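Local coordinates for CBS domain containing membrane protein (Sphaerobacter thermophilus, PDB 4ESY) that is of unknown function but carries a C-terminal tandem pair of CBS domains that probably binds adenine nucleotides as a regulatory module, at residues I15-V28 against P147-L160. Sequence-based numbering, arbitrary orientation.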
loop_
_atom_site.group_PDB
_atom_site.type_symbol
_atom_site.label_atom_id
_atom_site.label_comp_id
_atom_site.label_asym_id
_atom_site.label_seq_id
_atom_site.Cartn_x
_atom_site.Cartn_y
_atom_site.Cartn_z
ATOM N N ILE B 15 -19.438 -9.748 7.788
ATOM C CA ILE B 15 -18.179 -9.497 7.084
ATOM C C ILE B 15 -17.059 -10.360 7.657
ATOM O O ILE B 15 -16.278 -10.910 6.898
ATOM C CB ILE B 15 -17.842 -7.986 7.095
ATOM C CG1 ILE B 15 -18.741 -7.306 6.086
ATOM C CG2 ILE B 15 -16.363 -7.704 6.812
ATOM C CD1 ILE B 15 -18.668 -5.792 6.080
ATOM N N ARG B 16 -17.020 -10.546 8.981
ATOM C CA ARG B 16 -15.985 -11.416 9.564
ATOM C C ARG B 16 -16.089 -12.890 9.142
ATOM O O ARG B 16 -15.110 -13.637 9.245
ATOM C CB ARG B 16 -15.993 -11.362 11.082
ATOM C CG ARG B 16 -15.485 -10.068 11.666
ATOM C CD ARG B 16 -15.555 -10.167 13.172
ATOM N NE ARG B 16 -14.835 -11.347 13.661
ATOM C CZ ARG B 16 -13.557 -11.352 14.043
ATOM N NH1 ARG B 16 -12.999 -12.474 14.491
ATOM N NH2 ARG B 16 -12.840 -10.234 13.983
ATOM N N GLN B 17 -17.253 -13.300 8.657
ATOM C CA GLN B 17 -17.459 -14.699 8.302
ATOM C C GLN B 17 -17.200 -14.991 6.841
ATOM O O GLN B 17 -17.210 -16.138 6.439
ATOM C CB GLN B 17 -18.863 -15.174 8.689
ATOM C CG GLN B 17 -19.078 -15.202 10.209
ATOM C CD GLN B 17 -17.980 -15.978 10.956
ATOM O OE1 GLN B 17 -17.356 -15.458 11.879
ATOM N NE2 GLN B 17 -17.749 -17.230 10.554
ATOM N N VAL B 18 -16.958 -13.956 6.045
ATOM C CA VAL B 18 -16.564 -14.140 4.641
ATOM C C VAL B 18 -15.292 -15.001 4.503
ATOM O O VAL B 18 -14.296 -14.754 5.168
ATOM C CB VAL B 18 -16.309 -12.762 4.014
ATOM C CG1 VAL B 18 -15.669 -12.878 2.611
ATOM C CG2 VAL B 18 -17.618 -11.925 4.011
ATOM N N PRO B 19 -15.314 -16.033 3.649
ATOM C CA PRO B 19 -14.053 -16.799 3.603
ATOM C C PRO B 19 -12.984 -16.044 2.825
ATOM O O PRO B 19 -13.298 -15.323 1.874
ATOM C CB PRO B 19 -14.427 -18.111 2.893
ATOM C CG PRO B 19 -15.716 -17.804 2.160
ATOM C CD PRO B 19 -16.414 -16.693 2.930
ATOM N N ILE B 20 -11.741 -16.195 3.268
ATOM C CA ILE B 20 -10.589 -15.601 2.594
ATOM C C ILE B 20 -10.608 -15.740 1.085
ATOM O O ILE B 20 -10.364 -14.771 0.373
ATOM C CB ILE B 20 -9.244 -16.172 3.124
ATOM C CG1 ILE B 20 -8.981 -15.618 4.507
ATOM C CG2 ILE B 20 -8.086 -15.723 2.243
ATOM C CD1 ILE B 20 -9.081 -14.120 4.488
ATOM N N ARG B 21 -10.906 -16.932 0.590
ATOM C CA ARG B 21 -10.837 -17.147 -0.858
ATOM C C ARG B 21 -11.730 -16.155 -1.634
ATOM O O ARG B 21 -11.468 -15.870 -2.797
ATOM C CB ARG B 21 -11.119 -18.612 -1.241
ATOM C CG ARG B 21 -12.507 -18.865 -1.813
ATOM C CD ARG B 21 -12.881 -20.342 -1.786
ATOM N NE ARG B 21 -13.714 -20.633 -0.623
ATOM C CZ ARG B 21 -13.475 -21.609 0.245
ATOM N NH1 ARG B 21 -12.427 -22.414 0.072
ATOM N NH2 ARG B 21 -14.289 -21.779 1.284
ATOM N N ASP B 22 -12.745 -15.594 -0.967
ATOM C CA ASP B 22 -13.635 -14.603 -1.588
ATOM C C ASP B 22 -12.967 -13.233 -1.789
ATOM O O ASP B 22 -13.414 -12.454 -2.600
ATOM C CB ASP B 22 -14.924 -14.423 -0.778
ATOM C CG ASP B 22 -15.934 -15.528 -1.020
ATOM O OD1 ASP B 22 -15.703 -16.406 -1.885
ATOM O OD2 ASP B 22 -16.986 -15.508 -0.354
ATOM N N ILE B 23 -11.905 -12.939 -1.046
ATOM C CA ILE B 23 -11.246 -11.657 -1.200
ATOM C C ILE B 23 -9.986 -11.735 -2.053
ATOM O O ILE B 23 -9.402 -10.694 -2.380
ATOM C CB ILE B 23 -10.951 -10.943 0.139
ATOM C CG1 ILE B 23 -9.779 -11.572 0.890
ATOM C CG2 ILE B 23 -12.198 -10.938 1.025
ATOM C CD1 ILE B 23 -9.384 -10.774 2.174
ATOM N N LEU B 24 -9.592 -12.948 -2.441
ATOM C CA LEU B 24 -8.461 -13.115 -3.345
ATOM C C LEU B 24 -8.940 -12.955 -4.772
ATOM O O LEU B 24 -9.201 -13.939 -5.452
ATOM C CB LEU B 24 -7.828 -14.497 -3.171
ATOM C CG LEU B 24 -7.218 -14.682 -1.787
ATOM C CD1 LEU B 24 -6.645 -16.093 -1.631
ATOM C CD2 LEU B 24 -6.138 -13.613 -1.538
ATOM N N THR B 25 -9.064 -11.720 -5.227
ATOM C CA THR B 25 -9.733 -11.439 -6.502
ATOM C C THR B 25 -8.723 -11.102 -7.590
ATOM O O THR B 25 -9.080 -10.790 -8.732
ATOM C CB THR B 25 -10.705 -10.264 -6.364
ATOM O OG1 THR B 25 -9.970 -9.110 -5.947
ATOM C CG2 THR B 25 -11.815 -10.582 -5.326
ATOM N N SER B 26 -7.450 -11.154 -7.231
ATOM C CA SER B 26 -6.416 -10.946 -8.220
ATOM C C SER B 26 -5.626 -12.246 -8.379
ATOM O O SER B 26 -5.606 -13.073 -7.462
ATOM C CB SER B 26 -5.515 -9.772 -7.800
ATOM O OG SER B 26 -5.309 -9.753 -6.391
ATOM N N PRO B 27 -4.981 -12.433 -9.547
ATOM C CA PRO B 27 -4.190 -13.643 -9.832
ATOM C C PRO B 27 -2.822 -13.676 -9.131
ATOM O O PRO B 27 -2.113 -12.680 -9.153
ATOM C CB PRO B 27 -4.024 -13.600 -11.355
ATOM C CG PRO B 27 -4.193 -12.176 -11.722
ATOM C CD PRO B 27 -5.170 -11.594 -10.742
ATOM N N VAL B 28 -2.433 -14.804 -8.536
ATOM C CA VAL B 28 -1.183 -14.795 -7.792
ATOM C C VAL B 28 0.025 -14.806 -8.731
ATOM O O VAL B 28 0.091 -15.567 -9.695
ATOM C CB VAL B 28 -1.103 -15.902 -6.714
ATOM C CG1 VAL B 28 -0.880 -17.280 -7.335
ATOM C CG2 VAL B 28 0.006 -15.585 -5.719
ATOM N N PRO B 147 1.020 -21.336 -2.760
ATOM C CA PRO B 147 0.537 -19.970 -2.517
ATOM C C PRO B 147 -0.639 -19.642 -3.448
ATOM O O PRO B 147 -0.625 -19.952 -4.625
ATOM C CB PRO B 147 1.743 -19.074 -2.874
ATOM C CG PRO B 147 2.889 -19.991 -3.106
ATOM C CD PRO B 147 2.369 -21.368 -3.362
ATOM N N VAL B 148 -1.664 -19.020 -2.929
ATOM C CA VAL B 148 -2.760 -18.639 -3.799
ATOM C C VAL B 148 -3.026 -17.168 -3.613
ATOM O O VAL B 148 -3.859 -16.598 -4.283
ATOM C CB VAL B 148 -4.057 -19.422 -3.458
ATOM C CG1 VAL B 148 -3.913 -20.898 -3.817
ATOM C CG2 VAL B 148 -4.391 -19.264 -1.994
ATOM N N GLY B 149 -2.314 -16.536 -2.695
ATOM C CA GLY B 149 -2.472 -15.106 -2.534
ATOM C C GLY B 149 -1.660 -14.554 -1.388
ATOM O O GLY B 149 -1.049 -15.316 -0.643
ATOM N N ILE B 150 -1.653 -13.225 -1.263
ATOM C CA ILE B 150 -1.128 -12.543 -0.082
ATOM C C ILE B 150 -2.183 -11.536 0.340
ATOM O O ILE B 150 -2.663 -10.765 -0.478
ATOM C CB ILE B 150 0.200 -11.802 -0.327
ATOM C CG1 ILE B 150 1.368 -12.769 -0.469
ATOM C CG2 ILE B 150 0.527 -10.886 0.879
ATOM C CD1 ILE B 150 2.686 -12.088 -0.921
ATOM N N VAL B 151 -2.585 -11.586 1.599
ATOM C CA VAL B 151 -3.598 -10.662 2.085
ATOM C C VAL B 151 -2.855 -9.578 2.867
ATOM O O VAL B 151 -1.998 -9.876 3.710
ATOM C CB VAL B 151 -4.621 -11.377 2.980
ATOM C CG1 VAL B 151 -5.487 -10.351 3.775
ATOM C CG2 VAL B 151 -5.483 -12.310 2.136
ATOM N N THR B 152 -3.111 -8.323 2.527
ATOM C CA THR B 152 -2.446 -7.223 3.218
ATOM C C THR B 152 -3.404 -6.507 4.174
ATOM O O THR B 152 -4.619 -6.669 4.107
ATOM C CB THR B 152 -1.934 -6.179 2.224
ATOM O OG1 THR B 152 -3.063 -5.632 1.531
ATOM C CG2 THR B 152 -1.001 -6.841 1.207
ATOM N N ARG B 153 -2.834 -5.667 5.023
ATOM C CA ARG B 153 -3.617 -4.832 5.918
ATOM C C ARG B 153 -4.524 -3.915 5.078
ATOM O O ARG B 153 -5.684 -3.770 5.393
ATOM C CB ARG B 153 -2.686 -4.057 6.858
ATOM C CG ARG B 153 -3.368 -3.308 7.972
ATOM C CD ARG B 153 -2.334 -2.692 8.924
ATOM N NE ARG B 153 -1.668 -3.708 9.751
ATOM C CZ ARG B 153 -2.004 -3.988 11.014
ATOM N NH1 ARG B 153 -2.997 -3.320 11.605
ATOM N NH2 ARG B 153 -1.342 -4.920 11.699
ATOM N N ARG B 154 -4.008 -3.349 3.985
ATOM C CA ARG B 154 -4.843 -2.529 3.105
ATOM C C ARG B 154 -6.090 -3.255 2.577
ATOM O O ARG B 154 -7.178 -2.665 2.552
ATOM C CB ARG B 154 -4.047 -1.966 1.915
ATOM C CG ARG B 154 -4.990 -1.354 0.849
ATOM C CD ARG B 154 -4.280 -0.704 -0.359
ATOM N NE ARG B 154 -5.240 -0.107 -1.296
ATOM C CZ ARG B 154 -4.913 0.325 -2.520
ATOM N NH1 ARG B 154 -3.651 0.199 -2.952
ATOM N NH2 ARG B 154 -5.840 0.863 -3.324
ATOM N N ASP B 155 -5.923 -4.501 2.117
ATOM C CA ASP B 155 -7.054 -5.329 1.716
ATOM C C ASP B 155 -8.099 -5.411 2.824
ATOM O O ASP B 155 -9.303 -5.293 2.586
ATOM C CB ASP B 155 -6.625 -6.778 1.394
ATOM C CG ASP B 155 -5.627 -6.878 0.205
ATOM O OD1 ASP B 155 -5.701 -6.026 -0.727
ATOM O OD2 ASP B 155 -4.773 -7.823 0.210
ATOM N N LEU B 156 -7.650 -5.655 4.032
ATOM C CA LEU B 156 -8.599 -5.910 5.089
ATOM C C LEU B 156 -9.356 -4.617 5.467
ATOM O O LEU B 156 -10.515 -4.666 5.845
ATOM C CB LEU B 156 -7.899 -6.520 6.303
ATOM C CG LEU B 156 -7.411 -7.968 6.146
ATOM C CD1 LEU B 156 -6.897 -8.452 7.488
ATOM C CD2 LEU B 156 -8.467 -8.955 5.647
ATOM N N LEU B 157 -8.698 -3.477 5.305
ATOM C CA LEU B 157 -9.288 -2.204 5.730
ATOM C C LEU B 157 -10.398 -1.753 4.805
ATOM O O LEU B 157 -11.137 -0.833 5.137
ATOM C CB LEU B 157 -8.223 -1.125 5.820
ATOM C CG LEU B 157 -7.385 -1.350 7.054
ATOM C CD1 LEU B 157 -6.087 -0.527 6.990
ATOM C CD2 LEU B 157 -8.227 -0.969 8.289
ATOM N N LYS B 158 -10.513 -2.409 3.653
ATOM C CA LYS B 158 -11.680 -2.239 2.779
ATOM C C LYS B 158 -12.927 -2.927 3.338
ATOM O O LYS B 158 -14.039 -2.675 2.877
ATOM C CB LYS B 158 -11.378 -2.799 1.384
ATOM C CG LYS B 158 -10.313 -1.999 0.600
ATOM C CD LYS B 158 -9.943 -2.744 -0.654
ATOM C CE LYS B 158 -9.033 -1.902 -1.518
ATOM N NZ LYS B 158 -8.683 -2.679 -2.705
ATOM N N LEU B 159 -12.722 -3.769 4.348
ATOM C CA LEU B 159 -13.782 -4.583 4.952
ATOM C C LEU B 159 -14.040 -4.289 6.416
ATOM O O LEU B 159 -15.188 -4.239 6.837
ATOM C CB LEU B 159 -13.429 -6.066 4.832
ATOM C CG LEU B 159 -13.414 -6.546 3.387
ATOM C CD1 LEU B 159 -12.730 -7.896 3.278
ATOM C CD2 LEU B 159 -14.835 -6.651 2.974
ATOM N N LEU B 160 -12.996 -4.102 7.214
ATOM C CA LEU B 160 -13.255 -3.951 8.635
ATOM C C LEU B 160 -12.124 -3.212 9.330
ATOM O O LEU B 160 -11.022 -3.160 8.820
ATOM C CB LEU B 160 -13.545 -5.332 9.298
ATOM C CG LEU B 160 -12.379 -6.297 9.608
ATOM C CD1 LEU B 160 -12.882 -7.612 10.272
ATOM C CD2 LEU B 160 -11.492 -6.624 8.410
HETATM O O HOH W 1 -6.554 -9.682 -1.227
#
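The flat peptide between Val148 and Gly149 is covered on both faces by 15-28. Val28 lies over one face, its CB 3.7 Å from Val148 O. Leu24 takes the opposite face and sets CD1 3.9 Å from Val148 O. This peptide sits in a classic beta bulge opposite Val141, in the beta-hairpin of the second CBS domain. The chain leaving helix 2-17 runs across the hairpin strand and helix of that domain. The other methyl of Leu24, CD2, crosses to Val151 CG2 at 4.0 Å. Were Leu24 an alanine, the face of the bulge peptide turned from Val28 would probably lose the methyl that lies on it, and Val151 CG2 one of its neighbours. Ile23 holds CG1 between its backbone N and carbonyl carbon (chi1 75°). This directs CD1 to Leu156 CD2, while CG2 meets Leu159 CD1 at 3.8 Å. Ile15 CG2 rests on Leu159 CB. Arg16 lays CG against Leu160 CD1, and its guanidinium forms a salt bridge with Asp129. Thr152 and Asp155 form a capping box at the start of helix 153-157. A water donates to Ile23 O at 3.2 Å and, weakly, to Asp155 OD2, which Thr152 N meets from above the carboxylate plane.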